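Local coordinates for Afp3 (Serratia entomophila, PDB 6RBN), which probably builds, together with related sheath proteins, the contractile sheath around the inner tube of the anti-feeding prophage, an injection system, at residues Ala26-Leu31 against Lys280-Arg285; Asn297-Val302 against Arg328-Trp333; Gln365-Glu370 against Lys378-Ala383; Asn386-Leu391 against Val430-Val435; Val410-Thr415 against Asp419-Gly424. One frame throughout, in Å; residues are numbered along the deposited sequence.

In the fold
From the N terminus, the loop ahead of strand 31-34 meets the end of helix 271-284 in contact 1, which closes a span of 248 residues. Contact 2 follows in series. It joins strand 301-302 to strand 329-332, and it touches contact 1 where K280 packs on N297. The chain then enters the C-terminal region. Contact 3 closes the short turn between helices 347-364 and 374-392. Contact 4 lays the later part of helix 374-392 on strand 425-432. Contact 5 is nested inside the loop closed by contact 4 and packs on contact 3 through V410. No two contacts cross. Contacts 2 and 5 are farthest apart, with centres about 53 Å from each other.

Contact 1: residues Ala26-Leu31 against Lys280-Arg285; sequences ATAVPL and KTDGER
T27 and D282 form the close part of this contact. The T27 hydroxyl gives a hydrogen bond to the D282 carboxylate, with OG1 3.0 Å from OD2 of D282. The donor comes from above the carboxylate plane, 45° out of it. OG1 of T27 stands between its own backbone N and carbonyl carbon (chi1 61°), and this turns the hydroxyl to the helix. The same OG1 also lies 3.3 Å from CB of D282. A28 adds a looser touch, its CB 4.2 Å from OD2 of D282. Helix 271-284 belongs to the subtilisin-like region of the tail sheath family, and the loop before strand 31-34 meets its last turn. R351 of helix 347-364 makes a salt bridge to OD2 of D282, so this oxygen serves both a hydroxyl and a guanidinium group. The positive charge probably favours an ionised D282. R351 also makes a weak hydrogen bond to the T27 carbonyl. V287 packs on both T27 and D282. The other side is loose. G283, E284 and R285 are exposed and make no contact with the loop, and R285 makes a long, weak ion pair with E273 of an Afp2 chain.

Contact 2: residues Asn297-Val302 against Arg328-Trp333; sequences NGVSDV and RGLVVW
L330 packs into V299, V302 and the backbone of S300 and D301. CD1 of L330 lies 3.8 Å from CG2 of V299, whose side chain crosses that of L330 at about a right angle. CD1 of L330 also rests 3.6 Å from the carbonyl O of S300. CD2 of L330 is 3.7 Å from CG1 of V302, and these two side chains run past each other in opposite directions. With chi1 at -69°, CG of L330 sits opposite its carbonyl carbon, and the fork reaches the bend of 299-302. A second shell holds both sides. V299 packs on V211 and V213 of strand 211-213 and on L273 of helix 271-284. V302 rests on I322, and L330 touches H324. The backbones are fixed separately: D301 bonds to E212, L330 to L296. Strand 329-332 starts at a classic beta bulge, where R328 and G329 both face F325. Strand 301-302 pairs with 211-213 and strand 329-332 with 322-325, so the segments belong to two different small antiparallel sheets. No hydrogen bond joins them, so the contact rests on van der Waals packing of L330 against two valines and the backbone, with little directional chemistry.

Contact 3: residues Gln365-Glu370 against Lys378-Ala383; sequences QPMVFE and KRVQTA
M367 meets three residues of helix 374-392 across the corner of a helical hairpin, entered from helix 347-364. Its CB and CG lie against V380, with CG 3.9 Å from CG2 of V380. The same CG is 3.7 Å from NH1 of R379, approached obliquely to the guanidinium. The chain then bends at chi2 (76°) and chi3 (79°). This carries the terminal methyl CE along the helix to 4.0 Å from CB of A383. One methionine thus covers just over one helical turn. Past V368 and F369, which pack on Afp2 chains, the backbone brings E370 back toward the helix. OE1 of E370 comes within 4.3 Å of NH1 of R379. The oxygen stands off the plane of the guanidinium and faces none of its hydrogens, so this is not a salt bridge. Long, weak ion pairs link E370 to R188 and K192 of an Afp2 chain, and R379 packs on D25 of an Afp1 chain. V380 also packs on M426 and I428 of strand 425-432. Between the two segments the chemistry is mainly dispersion from M367, while the opposite charges of E370 and R379 probably add a mild, non-directional attraction.

Contact 4: residues Asn386-Leu391 against Val430-Val435; sequences NYLYRL and VGMAAV
V430 and M432 of strand 425-432 face L388 of helix 374-392, a helix packed on a beta sheet in the C-terminal region of the sheath protein. The sheet pairs strand 425-432 with antiparallel strand 406-409. A parallel strand of an Afp2 chain, bonded to V430 and G431, extends it across the subunit interface. V430 comes first. Its CG1 lies 3.7 Å from CD1 of L388, and the two side chains meet at a slant. CG1 of V430 stands opposite the backbone N (chi1 179°), which sets it toward the leucine. G431 has no side chain to offer the helix, and its backbone bonds to F407. M432 is the next to point at the helix. CA of M432 is 8.4 Å from CA of L388, the closest such pair of the contact. F353 and A356 of helix 347-364 pack on M432, so from the strand it reaches between helices 347-364 and 374-392. L388 also touches Y406 and V408 of the neighbouring strand. It therefore sits over both strands of the sheet. M432 crosses L388 at about a right angle, with CG 4.0 Å and SD 3.7 Å from CD2 of L388.

Contact 5: residues Val410-Thr415 against Asp419-Gly424; sequences VGKGIT and DEINQG
K412 and I421 mark the nearest approach of the two backbones, with CA atoms 8.4 Å apart. Residues 410-415 form an irregular loop, and residues 419-424 carry the end of a short helix. T415 turns the chain at a positive phi of 68°. After the helix, G424 N bonds to I421 O at 2.8 Å, and G424 itself has phi 88°, an angle that suits glycine. The link lies between the antiparallel strands 406-409 and 425-432, so the whole is a beta hairpin whose long connection contains helix 418-422. Among the side chains, CG of K412 meets CD1 of I421 at 4.1 Å, and the two cross at about a right angle. The touch uses the aliphatic part of the lysine, whose CG stands opposite its backbone N. W377 of helix 374-392 packs on both residues. E420 comes near the loop too, its OE1 4.2 Å from the T415 carbonyl O, but no bond joins these two acceptors. OE1 instead accepts from T417 N, as in one half of a capping box at the start of helix 418-422. OG1 of T415 donates to I414 O, tilted 31° from the carbonyl plane; I427 O of strand 425-432 is a second acceptor that must share the one proton. I414 and T415 pack on S21 and S19 of an Afp2 chain.

Contact 1: residues Ala26-Leu31 against Lys280-Arg285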
# COMPACT_ATOMS: atom_id res chain seq x y z
N ALA D 26 -53.48 19.26 2.17
CA ALA D 26 -53.97 17.90 2.32
C ALA D 26 -54.68 17.65 3.64
O ALA D 26 -55.24 16.56 3.83
CB ALA D 26 -52.81 16.90 2.18
N THR D 27 -54.67 18.61 4.56
CA THR D 27 -55.28 18.44 5.86
C THR D 27 -56.59 19.20 6.03
O THR D 27 -57.28 18.99 7.03
CB THR D 27 -54.31 18.87 6.96
OG1 THR D 27 -53.99 20.25 6.79
CG2 THR D 27 -53.03 18.06 6.89
N ALA D 28 -56.94 20.07 5.09
CA ALA D 28 -58.18 20.85 5.16
C ALA D 28 -58.84 20.76 3.79
O ALA D 28 -58.60 21.60 2.92
CB ALA D 28 -57.91 22.29 5.57
N VAL D 29 -59.67 19.74 3.61
CA VAL D 29 -60.46 19.56 2.40
C VAL D 29 -61.93 19.52 2.80
O VAL D 29 -62.42 18.50 3.31
CB VAL D 29 -60.05 18.28 1.64
CG1 VAL D 29 -60.89 18.12 0.39
CG2 VAL D 29 -58.58 18.31 1.29
N PRO D 30 -62.67 20.60 2.61
CA PRO D 30 -64.03 20.69 3.12
C PRO D 30 -65.09 20.20 2.13
O PRO D 30 -64.82 19.94 0.96
CB PRO D 30 -64.20 22.20 3.38
CG PRO D 30 -63.32 22.82 2.37
CD PRO D 30 -62.15 21.92 2.20
N LEU D 31 -66.32 20.09 2.64
CA LEU D 31 -67.49 19.68 1.86
C LEU D 31 -68.62 20.68 2.11
O LEU D 31 -69.44 20.51 3.02
CB LEU D 31 -67.92 18.26 2.22
CG LEU D 31 -69.15 17.72 1.49
CD1 LEU D 31 -68.91 17.59 0.01
CD2 LEU D 31 -69.60 16.42 2.08
N LYS D 280 -54.86 27.80 5.11
CA LYS D 280 -53.77 28.77 5.13
C LYS D 280 -52.84 28.52 6.30
O LYS D 280 -51.62 28.63 6.16
CB LYS D 280 -54.34 30.19 5.18
CG LYS D 280 -53.29 31.27 5.09
CD LYS D 280 -53.90 32.64 5.30
CE LYS D 280 -54.69 33.08 4.09
NZ LYS D 280 -55.19 34.47 4.26
N THR D 281 -53.40 28.18 7.46
CA THR D 281 -52.58 27.99 8.66
C THR D 281 -51.80 26.69 8.58
O THR D 281 -50.63 26.63 8.97
CB THR D 281 -53.48 28.01 9.90
OG1 THR D 281 -54.20 29.25 9.94
CG2 THR D 281 -52.67 27.89 11.17
N ASP D 282 -52.43 25.63 8.07
CA ASP D 282 -51.77 24.33 8.00
C ASP D 282 -50.65 24.33 6.96
O ASP D 282 -49.64 23.63 7.13
CB ASP D 282 -52.78 23.24 7.69
CG ASP D 282 -53.82 23.08 8.78
OD1 ASP D 282 -53.52 23.44 9.93
OD2 ASP D 282 -54.93 22.60 8.48
N GLY D 283 -50.82 25.09 5.89
CA GLY D 283 -49.77 25.17 4.88
C GLY D 283 -48.57 25.97 5.35
O GLY D 283 -47.44 25.67 4.98
N GLU D 284 -48.81 26.99 6.17
CA GLU D 284 -47.75 27.88 6.61
C GLU D 284 -47.16 27.50 7.96
O GLU D 284 -45.99 27.78 8.20
CB GLU D 284 -48.28 29.32 6.69
CG GLU D 284 -48.65 29.91 5.35
CD GLU D 284 -49.22 31.31 5.47
OE1 GLU D 284 -49.43 31.76 6.61
OE2 GLU D 284 -49.48 31.95 4.43
N ARG D 285 -47.95 26.89 8.85
CA ARG D 285 -47.50 26.60 10.20
C ARG D 285 -47.70 25.16 10.64
O ARG D 285 -47.01 24.73 11.57
CB ARG D 285 -48.22 27.52 11.20
CG ARG D 285 -47.96 29.00 11.04
CD ARG D 285 -46.53 29.36 11.40
NE ARG D 285 -46.22 29.05 12.79
CZ ARG D 285 -46.46 29.86 13.82
NH1 ARG D 285 -47.02 31.05 13.61
NH2 ARG D 285 -46.15 29.49 15.05

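Contact 2: residues Asn297-Val302 against Arg328-Trp333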
# COMPACT_ATOMS: atom_id res chain seq x y z
N ASN D 297 -59.53 37.88 5.11
CA ASN D 297 -59.51 38.68 3.90
C ASN D 297 -60.92 38.80 3.32
O ASN D 297 -61.83 38.05 3.69
CB ASN D 297 -58.58 38.07 2.85
CG ASN D 297 -57.14 38.11 3.27
OD1 ASN D 297 -56.66 39.10 3.82
ND2 ASN D 297 -56.42 37.03 3.00
N GLY D 298 -61.09 39.74 2.40
CA GLY D 298 -62.40 39.89 1.81
C GLY D 298 -63.28 40.84 2.60
O GLY D 298 -63.29 42.05 2.37
N VAL D 299 -64.03 40.25 3.53
CA VAL D 299 -65.09 40.87 4.32
C VAL D 299 -64.64 42.10 5.10
O VAL D 299 -63.45 42.31 5.36
CB VAL D 299 -65.66 39.83 5.29
CG1 VAL D 299 -66.27 38.70 4.52
CG2 VAL D 299 -64.55 39.31 6.18
N SER D 300 -65.62 42.94 5.48
CA SER D 300 -65.35 44.21 6.14
C SER D 300 -65.68 44.17 7.63
O SER D 300 -64.83 44.50 8.46
CB SER D 300 -66.15 45.32 5.46
OG SER D 300 -67.55 45.12 5.63
N ASP D 301 -66.90 43.77 7.99
CA ASP D 301 -67.34 43.88 9.38
C ASP D 301 -68.28 42.73 9.71
O ASP D 301 -68.99 42.22 8.84
CB ASP D 301 -68.02 45.23 9.63
CG ASP D 301 -68.17 45.56 11.10
OD1 ASP D 301 -67.72 44.76 11.96
OD2 ASP D 301 -68.74 46.62 11.41
N VAL D 302 -68.29 42.35 10.98
CA VAL D 302 -69.19 41.32 11.50
C VAL D 302 -70.56 41.92 11.75
O VAL D 302 -70.73 43.14 11.74
CB VAL D 302 -68.64 40.68 12.79
CG1 VAL D 302 -67.39 39.89 12.49
CG2 VAL D 302 -68.34 41.76 13.81
N ARG D 328 -55.99 45.76 13.29
CA ARG D 328 -55.81 44.56 12.48
C ARG D 328 -56.98 44.27 11.55
O ARG D 328 -56.75 43.91 10.39
CB ARG D 328 -55.57 43.35 13.38
CG ARG D 328 -54.32 43.47 14.22
CD ARG D 328 -54.12 42.25 15.10
NE ARG D 328 -53.75 41.08 14.34
CZ ARG D 328 -53.68 39.85 14.84
NH1 ARG D 328 -53.97 39.65 16.12
NH2 ARG D 328 -53.32 38.83 14.07
N GLY D 329 -58.21 44.40 12.02
CA GLY D 329 -59.36 44.09 11.20
C GLY D 329 -60.25 43.04 11.84
O GLY D 329 -60.62 43.18 13.01
N LEU D 330 -60.58 41.99 11.11
CA LEU D 330 -61.40 40.89 11.63
C LEU D 330 -60.48 39.70 11.87
O LEU D 330 -59.97 39.11 10.93
CB LEU D 330 -62.52 40.52 10.67
CG LEU D 330 -63.63 41.56 10.51
CD1 LEU D 330 -64.65 41.08 9.50
CD2 LEU D 330 -64.28 41.82 11.85
N VAL D 331 -60.30 39.35 13.14
CA VAL D 331 -59.40 38.29 13.55
C VAL D 331 -60.22 37.18 14.18
O VAL D 331 -61.05 37.43 15.06
CB VAL D 331 -58.34 38.82 14.54
CG1 VAL D 331 -57.43 37.71 15.01
CG2 VAL D 331 -57.54 39.93 13.90
N VAL D 332 -60.02 35.94 13.71
CA VAL D 332 -60.61 34.80 14.38
C VAL D 332 -59.92 34.62 15.73
O VAL D 332 -58.70 34.71 15.85
CB VAL D 332 -60.53 33.54 13.49
CG1 VAL D 332 -59.12 33.27 13.02
CG2 VAL D 332 -61.10 32.33 14.20
N TRP D 333 -60.72 34.43 16.78
CA TRP D 333 -60.22 34.64 18.13
C TRP D 333 -60.81 33.56 19.03
O TRP D 333 -61.89 33.74 19.60
CB TRP D 333 -60.57 36.04 18.60
CG TRP D 333 -59.87 36.53 19.81
CD1 TRP D 333 -60.38 36.65 21.06
CD2 TRP D 333 -58.52 36.99 19.88
NE1 TRP D 333 -59.43 37.16 21.91
CE2 TRP D 333 -58.28 37.37 21.21
CE3 TRP D 333 -57.49 37.11 18.95
CZ2 TRP D 333 -57.05 37.86 21.63
CZ3 TRP D 333 -56.27 37.60 19.37
CH2 TRP D 333 -56.06 37.97 20.70

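Contact 3: residues Gln365-Glu370 against Lys378-Ala383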
# COMPACT_ATOMS: atom_id res chain seq x y z
N GLN D 365 -51.80 0.83 4.69
CA GLN D 365 -52.62 0.09 3.73
C GLN D 365 -51.84 -0.72 2.68
O GLN D 365 -52.41 -1.71 2.20
CB GLN D 365 -53.62 1.03 3.06
CG GLN D 365 -54.78 1.39 3.97
CD GLN D 365 -55.75 2.35 3.34
OE1 GLN D 365 -55.54 2.82 2.23
NE2 GLN D 365 -56.84 2.64 4.04
N PRO D 366 -50.62 -0.37 2.26
CA PRO D 366 -49.80 -1.37 1.56
C PRO D 366 -49.45 -2.60 2.39
O PRO D 366 -49.16 -3.65 1.80
CB PRO D 366 -48.56 -0.58 1.15
CG PRO D 366 -49.05 0.77 0.95
CD PRO D 366 -50.10 0.99 1.99
N MET D 367 -49.45 -2.51 3.72
CA MET D 367 -49.14 -3.65 4.56
C MET D 367 -50.37 -4.45 4.98
O MET D 367 -50.33 -5.15 5.99
CB MET D 367 -48.36 -3.21 5.81
CG MET D 367 -46.86 -3.10 5.60
SD MET D 367 -46.31 -1.65 4.69
CE MET D 367 -46.39 -0.41 5.97
N VAL D 368 -51.45 -4.37 4.22
CA VAL D 368 -52.64 -5.18 4.46
C VAL D 368 -52.56 -6.38 3.52
O VAL D 368 -52.02 -6.27 2.41
CB VAL D 368 -53.92 -4.35 4.24
CG1 VAL D 368 -55.19 -5.14 4.51
CG2 VAL D 368 -53.90 -3.13 5.14
N PHE D 369 -53.03 -7.54 4.00
CA PHE D 369 -52.96 -8.86 3.36
C PHE D 369 -51.52 -9.35 3.21
O PHE D 369 -51.23 -10.19 2.35
CB PHE D 369 -53.69 -8.91 2.01
CG PHE D 369 -55.15 -8.61 2.11
CD1 PHE D 369 -56.03 -9.54 2.62
CD2 PHE D 369 -55.65 -7.39 1.68
CE1 PHE D 369 -57.38 -9.26 2.71
CE2 PHE D 369 -56.99 -7.10 1.77
CZ PHE D 369 -57.86 -8.04 2.29
N GLU D 370 -50.62 -8.83 4.03
CA GLU D 370 -49.30 -9.39 4.22
C GLU D 370 -49.40 -10.60 5.14
O GLU D 370 -50.41 -10.79 5.81
CB GLU D 370 -48.38 -8.33 4.81
CG GLU D 370 -48.07 -7.19 3.88
CD GLU D 370 -47.22 -7.60 2.70
OE1 GLU D 370 -46.37 -8.50 2.87
OE2 GLU D 370 -47.39 -7.03 1.61
N LYS D 378 -42.64 -5.73 12.50
CA LYS D 378 -41.53 -4.80 12.57
C LYS D 378 -41.49 -3.85 11.38
O LYS D 378 -40.99 -2.73 11.50
CB LYS D 378 -40.20 -5.55 12.68
CG LYS D 378 -40.06 -6.53 13.85
CD LYS D 378 -39.90 -5.87 15.21
CE LYS D 378 -41.18 -5.92 16.03
NZ LYS D 378 -40.99 -5.39 17.40
N ARG D 379 -42.00 -4.29 10.22
CA ARG D 379 -42.11 -3.39 9.08
C ARG D 379 -43.19 -2.35 9.30
O ARG D 379 -43.11 -1.25 8.75
CB ARG D 379 -42.39 -4.18 7.81
CG ARG D 379 -41.24 -5.05 7.34
CD ARG D 379 -41.63 -5.88 6.12
NE ARG D 379 -41.86 -5.06 4.94
CZ ARG D 379 -43.04 -4.86 4.37
NH1 ARG D 379 -44.13 -5.42 4.89
NH2 ARG D 379 -43.15 -4.10 3.29
N VAL D 380 -44.21 -2.69 10.08
CA VAL D 380 -45.28 -1.75 10.39
C VAL D 380 -44.85 -0.80 11.50
O VAL D 380 -45.17 0.39 11.48
CB VAL D 380 -46.56 -2.54 10.73
CG1 VAL D 380 -47.63 -1.64 11.22
CG2 VAL D 380 -47.06 -3.26 9.51
N GLN D 381 -44.07 -1.30 12.47
CA GLN D 381 -43.59 -0.47 13.57
C GLN D 381 -42.61 0.59 13.08
O GLN D 381 -42.62 1.72 13.57
CB GLN D 381 -42.93 -1.35 14.63
CG GLN D 381 -42.44 -0.60 15.84
CD GLN D 381 -41.81 -1.50 16.87
OE1 GLN D 381 -41.69 -2.70 16.66
NE2 GLN D 381 -41.39 -0.92 17.98
N THR D 382 -41.78 0.25 12.09
CA THR D 382 -40.80 1.20 11.58
C THR D 382 -41.47 2.27 10.72
O THR D 382 -41.06 3.43 10.73
CB THR D 382 -39.73 0.45 10.80
OG1 THR D 382 -39.16 -0.55 11.64
CG2 THR D 382 -38.61 1.37 10.35
N ALA D 383 -42.52 1.89 9.98
CA ALA D 383 -43.24 2.85 9.15
C ALA D 383 -43.99 3.87 9.99
O ALA D 383 -44.20 5.00 9.53
CB ALA D 383 -44.20 2.12 8.22

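Contact 4: residues Asn386-Leu391 against Val430-Val435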
# COMPACT_ATOMS: atom_id res chain seq x y z
N ASN D 386 -40.96 6.05 11.68
CA ASN D 386 -40.39 7.04 10.77
C ASN D 386 -41.32 8.22 10.58
O ASN D 386 -40.85 9.34 10.35
CB ASN D 386 -40.08 6.41 9.41
CG ASN D 386 -38.91 5.46 9.46
OD1 ASN D 386 -37.93 5.70 10.17
ND2 ASN D 386 -38.99 4.39 8.69
N TYR D 387 -42.63 8.00 10.66
CA TYR D 387 -43.57 9.11 10.53
C TYR D 387 -43.57 9.98 11.77
O TYR D 387 -43.58 11.21 11.68
CB TYR D 387 -44.97 8.58 10.24
CG TYR D 387 -45.99 9.68 10.10
CD1 TYR D 387 -46.05 10.45 8.96
CD2 TYR D 387 -46.89 9.95 11.13
CE1 TYR D 387 -46.97 11.47 8.83
CE2 TYR D 387 -47.81 10.96 11.01
CZ TYR D 387 -47.85 11.71 9.86
OH TYR D 387 -48.77 12.72 9.74
N LEU D 388 -43.58 9.36 12.95
CA LEU D 388 -43.63 10.12 14.19
C LEU D 388 -42.32 10.81 14.51
O LEU D 388 -42.32 11.77 15.28
CB LEU D 388 -44.01 9.20 15.35
CG LEU D 388 -45.40 8.58 15.30
CD1 LEU D 388 -45.58 7.66 16.48
CD2 LEU D 388 -46.46 9.65 15.28
N TYR D 389 -41.21 10.35 13.94
CA TYR D 389 -39.95 11.06 14.13
C TYR D 389 -39.92 12.36 13.34
O TYR D 389 -39.41 13.37 13.83
CB TYR D 389 -38.77 10.18 13.74
CG TYR D 389 -37.43 10.84 13.98
CD1 TYR D 389 -36.90 10.93 15.26
CD2 TYR D 389 -36.71 11.39 12.93
CE1 TYR D 389 -35.69 11.53 15.48
CE2 TYR D 389 -35.50 12.00 13.15
CZ TYR D 389 -34.99 12.07 14.42
OH TYR D 389 -33.78 12.67 14.64
N ARG D 390 -40.46 12.36 12.12
CA ARG D 390 -40.43 13.57 11.32
C ARG D 390 -41.58 14.51 11.64
O ARG D 390 -41.66 15.58 11.03
CB ARG D 390 -40.41 13.24 9.83
CG ARG D 390 -41.64 12.56 9.29
CD ARG D 390 -41.54 12.39 7.78
NE ARG D 390 -40.45 11.51 7.38
CZ ARG D 390 -40.58 10.20 7.17
NH1 ARG D 390 -41.76 9.62 7.32
NH2 ARG D 390 -39.53 9.48 6.81
N LEU D 391 -42.48 14.14 12.55
CA LEU D 391 -43.34 15.14 13.17
C LEU D 391 -42.64 15.81 14.34
O LEU D 391 -42.80 17.01 14.56
CB LEU D 391 -44.65 14.52 13.67
CG LEU D 391 -45.73 14.12 12.68
CD1 LEU D 391 -46.86 13.48 13.45
CD2 LEU D 391 -46.22 15.33 11.92
N VAL D 430 -49.97 3.20 19.75
CA VAL D 430 -49.25 4.41 19.40
C VAL D 430 -49.67 5.52 20.35
O VAL D 430 -50.87 5.71 20.60
CB VAL D 430 -49.52 4.81 17.93
CG1 VAL D 430 -48.79 6.08 17.56
CG2 VAL D 430 -49.15 3.69 16.99
N GLY D 431 -48.70 6.23 20.90
CA GLY D 431 -48.98 7.36 21.76
C GLY D 431 -48.19 8.57 21.31
O GLY D 431 -47.13 8.45 20.71
N MET D 432 -48.74 9.75 21.59
CA MET D 432 -48.10 11.01 21.25
C MET D 432 -48.28 12.00 22.38
O MET D 432 -49.05 11.78 23.32
CB MET D 432 -48.65 11.61 19.95
CG MET D 432 -48.18 10.92 18.69
SD MET D 432 -48.83 11.70 17.21
CE MET D 432 -50.48 11.01 17.19
N ALA D 433 -47.56 13.12 22.28
CA ALA D 433 -47.62 14.19 23.28
C ALA D 433 -47.61 15.52 22.55
O ALA D 433 -46.58 15.90 21.98
CB ALA D 433 -46.46 14.09 24.27
N ALA D 434 -48.73 16.23 22.58
CA ALA D 434 -48.86 17.51 21.90
C ALA D 434 -48.67 18.67 22.87
O ALA D 434 -48.73 18.51 24.09
CB ALA D 434 -50.24 17.62 21.23
N VAL D 435 -48.43 19.85 22.30
CA VAL D 435 -48.22 21.07 23.07
C VAL D 435 -49.48 21.92 22.96
O VAL D 435 -50.16 21.92 21.93
CB VAL D 435 -46.95 21.81 22.58
CG1 VAL D 435 -47.06 22.28 21.13
CG2 VAL D 435 -46.57 22.96 23.51

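Contact 5: residues Val410-Thr415 against Asp419-Gly424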
# COMPACT_ATOMS: atom_id res chain seq x y z
N VAL D 410 -45.57 -3.04 19.44
CA VAL D 410 -46.21 -4.18 18.79
C VAL D 410 -45.42 -5.43 19.17
O VAL D 410 -44.21 -5.37 19.40
CB VAL D 410 -46.30 -3.96 17.26
CG1 VAL D 410 -44.94 -3.93 16.60
CG2 VAL D 410 -47.22 -4.99 16.60
N GLY D 411 -46.13 -6.54 19.31
CA GLY D 411 -45.48 -7.79 19.65
C GLY D 411 -46.52 -8.88 19.81
O GLY D 411 -47.69 -8.68 19.50
N LYS D 412 -46.09 -10.03 20.32
CA LYS D 412 -47.05 -11.09 20.59
C LYS D 412 -47.37 -11.22 22.07
O LYS D 412 -48.53 -11.42 22.42
CB LYS D 412 -46.55 -12.43 20.05
CG LYS D 412 -47.60 -13.54 20.15
CD LYS D 412 -47.20 -14.78 19.39
CE LYS D 412 -46.13 -15.57 20.11
NZ LYS D 412 -45.86 -16.85 19.40
N GLY D 413 -46.38 -11.12 22.95
CA GLY D 413 -46.68 -11.00 24.36
C GLY D 413 -47.22 -9.63 24.71
O GLY D 413 -48.03 -9.48 25.63
N ILE D 414 -46.79 -8.61 23.97
CA ILE D 414 -47.21 -7.23 24.17
C ILE D 414 -48.25 -6.92 23.10
O ILE D 414 -48.06 -7.27 21.93
CB ILE D 414 -46.02 -6.25 24.06
CG1 ILE D 414 -44.87 -6.64 24.99
CG2 ILE D 414 -46.45 -4.85 24.44
CD1 ILE D 414 -43.73 -7.38 24.30
N THR D 415 -49.36 -6.30 23.51
CA THR D 415 -50.46 -5.75 22.71
C THR D 415 -51.32 -6.80 22.00
O THR D 415 -52.34 -6.43 21.43
CB THR D 415 -50.02 -4.74 21.63
OG1 THR D 415 -49.27 -5.41 20.62
CG2 THR D 415 -49.18 -3.64 22.22
N ASP D 419 -54.64 -15.94 20.20
CA ASP D 419 -55.97 -16.09 19.63
C ASP D 419 -56.33 -14.94 18.70
O ASP D 419 -57.19 -15.10 17.83
CB ASP D 419 -57.01 -16.20 20.75
CG ASP D 419 -58.38 -16.59 20.25
OD1 ASP D 419 -58.59 -17.77 19.90
OD2 ASP D 419 -59.26 -15.70 20.19
N GLU D 420 -55.66 -13.79 18.83
CA GLU D 420 -55.93 -12.64 17.98
C GLU D 420 -55.14 -12.67 16.68
O GLU D 420 -55.61 -12.13 15.67
CB GLU D 420 -55.63 -11.35 18.74
CG GLU D 420 -56.62 -11.08 19.85
CD GLU D 420 -56.20 -9.92 20.72
OE1 GLU D 420 -55.05 -9.46 20.58
OE2 GLU D 420 -57.02 -9.46 21.55
N ILE D 421 -53.94 -13.26 16.67
CA ILE D 421 -53.23 -13.49 15.41
C ILE D 421 -54.00 -14.48 14.55
O ILE D 421 -54.11 -14.30 13.33
CB ILE D 421 -51.78 -13.94 15.68
CG1 ILE D 421 -50.93 -12.77 16.18
CG2 ILE D 421 -51.13 -14.54 14.45
CD1 ILE D 421 -50.72 -12.72 17.64
N ASN D 422 -54.57 -15.51 15.17
CA ASN D 422 -55.23 -16.59 14.43
C ASN D 422 -56.50 -16.12 13.74
O ASN D 422 -56.89 -16.70 12.72
CB ASN D 422 -55.54 -17.75 15.37
CG ASN D 422 -54.30 -18.45 15.86
OD1 ASN D 422 -53.36 -18.66 15.11
ND2 ASN D 422 -54.29 -18.81 17.14
N GLN D 423 -57.14 -15.08 14.25
CA GLN D 423 -58.27 -14.48 13.56
C GLN D 423 -57.86 -13.33 12.64
O GLN D 423 -58.72 -12.63 12.11
CB GLN D 423 -59.33 -14.02 14.57
CG GLN D 423 -58.88 -12.98 15.55
CD GLN D 423 -59.93 -12.70 16.60
OE1 GLN D 423 -61.02 -13.28 16.57
NE2 GLN D 423 -59.62 -11.83 17.55
N GLY D 424 -56.55 -13.13 12.45
CA GLY D 424 -56.04 -12.35 11.34
C GLY D 424 -55.90 -10.86 11.56
O GLY D 424 -56.14 -10.08 10.63